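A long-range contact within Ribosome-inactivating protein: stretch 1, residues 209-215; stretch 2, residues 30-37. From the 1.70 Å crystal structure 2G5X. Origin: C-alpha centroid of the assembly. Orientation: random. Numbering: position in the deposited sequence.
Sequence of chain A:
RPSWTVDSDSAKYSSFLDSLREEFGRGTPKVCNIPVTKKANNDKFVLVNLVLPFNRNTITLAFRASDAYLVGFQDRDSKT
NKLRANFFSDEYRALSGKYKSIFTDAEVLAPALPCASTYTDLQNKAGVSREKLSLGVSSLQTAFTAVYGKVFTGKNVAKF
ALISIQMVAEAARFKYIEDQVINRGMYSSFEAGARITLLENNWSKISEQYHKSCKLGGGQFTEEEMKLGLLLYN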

# COMPACT_ATOMS: atom_id res chain seq x y z
N GLN A 209 21.47 6.10 -2.98
CA GLN A 209 22.74 5.64 -2.44
C GLN A 209 22.96 4.15 -2.61
O GLN A 209 24.08 3.71 -2.85
CB GLN A 209 22.86 6.03 -0.97
CG GLN A 209 22.91 7.54 -0.76
CD GLN A 209 23.94 8.20 -1.65
OE1 GLN A 209 25.13 7.86 -1.60
NE2 GLN A 209 23.50 9.15 -2.47
N TYR A 210 21.89 3.37 -2.49
CA TYR A 210 22.00 1.92 -2.65
C TYR A 210 22.49 1.55 -4.04
O TYR A 210 23.09 0.50 -4.23
CB TYR A 210 20.65 1.24 -2.37
CG TYR A 210 20.56 0.67 -0.97
CD1 TYR A 210 21.31 -0.45 -0.61
CD2 TYR A 210 19.75 1.26 -0.00
CE1 TYR A 210 21.25 -0.97 0.68
CE2 TYR A 210 19.68 0.75 1.29
CZ TYR A 210 20.43 -0.37 1.63
OH TYR A 210 20.38 -0.87 2.91
N HIS A 211 22.24 2.41 -5.02
CA HIS A 211 22.70 2.13 -6.37
C HIS A 211 24.21 2.35 -6.48
O HIS A 211 24.85 1.90 -7.43
CB HIS A 211 21.97 3.00 -7.40
CG HIS A 211 20.62 2.48 -7.80
ND1 HIS A 211 19.46 2.84 -7.15
CD2 HIS A 211 20.26 1.65 -8.80
CE1 HIS A 211 18.43 2.24 -7.73
NE2 HIS A 211 18.89 1.51 -8.74
N LYS A 212 24.78 3.04 -5.49
CA LYS A 212 26.22 3.33 -5.49
C LYS A 212 27.02 2.50 -4.48
O LYS A 212 28.25 2.40 -4.59
CB LYS A 212 26.46 4.81 -5.21
CG LYS A 212 25.79 5.75 -6.20
CD LYS A 212 26.24 7.19 -6.00
CE LYS A 212 25.93 7.69 -4.60
NZ LYS A 212 26.42 9.08 -4.37
N SER A 213 26.34 1.91 -3.51
CA SER A 213 27.00 1.09 -2.49
C SER A 213 25.99 0.27 -1.71
O SER A 213 24.86 0.71 -1.48
CB SER A 213 27.79 1.99 -1.52
OG SER A 213 28.37 1.23 -0.48
N CYS A 214 26.39 -0.93 -1.30
CA CYS A 214 25.50 -1.80 -0.53
C CYS A 214 25.67 -1.58 0.97
O CYS A 214 24.88 -2.08 1.77
CB CYS A 214 25.75 -3.27 -0.87
SG CYS A 214 25.36 -3.71 -2.60
N LYS A 215 26.70 -0.83 1.34
CA LYS A 215 26.97 -0.51 2.74
C LYS A 215 27.08 1.00 2.82
O LYS A 215 28.14 1.58 2.55
CB LYS A 215 28.26 -1.18 3.20
CG LYS A 215 28.15 -2.69 3.30
CD LYS A 215 29.45 -3.33 3.73
CE LYS A 215 29.32 -4.85 3.79
NZ LYS A 215 30.62 -5.50 4.11
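Stretch 2 30-37: KVCNIPVT

Stretch 2 meets stretch 1 as an irregular segment, with no helix or strand of its own, against a helical segment and the loop after it. It contains a type I' beta turn from Val 31 to Ile 34, and no hydrogen bond crosses between the stretches; one disulfide and a few van der Waals contacts join them. Register shows the course: Val 31 CA lies 6.9 Å from His 211 CA, and Cys 32 CA 5.6 Å from Cys 214 CA. From Val 31 to Cys 32 the nearest partner thus moves forward along stretch 1, after which the turn brings Ile 34 back to Tyr 210 and Val 36 to His 211.

Lys 30 makes no contact with stretch 1. Val 31, chi1 t, points toward stretch 1 and places CG1 3.6 Å from Tyr 210 O, while CG2 lies 4.4 Å from His 211 CD2. Val 31 and Ile 34 close the turn with a reciprocal pair of backbone hydrogen bonds: Val 31 N donates to Ile 34 O at 3.0 Å, and Ile 34 N returns to Val 31 O at 2.9 Å.

Cys 32 and Asn 33 form the turn's corner, both with positive phi. Cys 32 (57/30, chi1 m) bonds its SG to Cys 214 SG at 2.0 Å, with chi3 at -90°, close to the relaxed value for a disulfide. The same Cys 32 SG rests at the edge of the Tyr 210 ring, 4.0 Å from Tyr 210 CD1, so the covalent link is also packed. Asn 33 leads its side chain end away and does not touch stretch 1.

Ile 34 turns back toward stretch 1, laying CD1 over one face of the Tyr 210 ring, 4.3 Å from its centroid, in a CH-pi contact. Tyr 210 thus receives methyl on a face and sulfur at an edge. Pro 35 is out of reach; Val 36 points toward stretch 1 again, its CG1 4.0 Å from His 211 NE2 at the ring edge. Thr 37 then lies beyond contact.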

# COMPACT_ATOMS: atom_id res chain seq x y z
N LYS A 30 18.37 -7.52 -9.49
CA LYS A 30 18.27 -6.85 -8.21
C LYS A 30 19.58 -6.12 -7.93
O LYS A 30 20.59 -6.37 -8.58
CB LYS A 30 17.99 -7.86 -7.09
CG LYS A 30 16.67 -8.60 -7.23
CD LYS A 30 16.41 -9.48 -6.02
CE LYS A 30 15.05 -10.15 -6.10
NZ LYS A 30 14.79 -11.01 -4.91
N VAL A 31 19.54 -5.21 -6.96
CA VAL A 31 20.71 -4.44 -6.56
C VAL A 31 20.92 -4.70 -5.07
O VAL A 31 20.02 -4.47 -4.26
CB VAL A 31 20.50 -2.93 -6.81
CG1 VAL A 31 21.69 -2.13 -6.30
CG2 VAL A 31 20.31 -2.69 -8.30
N CYS A 32 22.10 -5.19 -4.70
CA CYS A 32 22.40 -5.51 -3.31
C CYS A 32 21.36 -6.52 -2.83
O CYS A 32 21.01 -6.56 -1.64
CB CYS A 32 22.36 -4.26 -2.43
SG CYS A 32 23.51 -2.92 -2.90
N ASN A 33 20.87 -7.33 -3.77
CA ASN A 33 19.86 -8.36 -3.52
C ASN A 33 18.53 -7.76 -3.07
O ASN A 33 17.82 -8.33 -2.24
CB ASN A 33 20.36 -9.38 -2.49
CG ASN A 33 19.51 -10.63 -2.45
OD1 ASN A 33 19.02 -11.09 -3.48
ND2 ASN A 33 19.33 -11.20 -1.26
N ILE A 34 18.19 -6.60 -3.63
CA ILE A 34 16.94 -5.91 -3.32
C ILE A 34 16.24 -5.62 -4.65
O ILE A 34 16.87 -5.14 -5.59
CB ILE A 34 17.20 -4.56 -2.62
CG1 ILE A 34 18.02 -4.76 -1.34
CG2 ILE A 34 15.86 -3.89 -2.29
CD1 ILE A 34 18.49 -3.47 -0.72
N PRO A 35 14.94 -5.92 -4.76
CA PRO A 35 14.24 -5.65 -6.02
C PRO A 35 14.15 -4.14 -6.29
O PRO A 35 14.10 -3.34 -5.37
CB PRO A 35 12.88 -6.30 -5.82
CG PRO A 35 12.67 -6.21 -4.34
CD PRO A 35 14.04 -6.55 -3.78
N VAL A 36 14.13 -3.78 -7.57
CA VAL A 36 14.07 -2.38 -7.98
C VAL A 36 12.90 -2.11 -8.91
O VAL A 36 12.62 -2.90 -9.81
CB VAL A 36 15.38 -1.98 -8.70
CG1 VAL A 36 15.42 -0.48 -8.93
CG2 VAL A 36 16.59 -2.46 -7.90
N THR A 37 12.21 -0.99 -8.72
CA THR A 37 11.09 -0.66 -9.59
C THR A 37 11.60 -0.17 -10.94
O THR A 37 12.78 0.18 -11.08
CB THR A 37 10.18 0.44 -8.98
OG1 THR A 37 10.91 1.68 -8.92
CG2 THR A 37 9.72 0.05 -7.59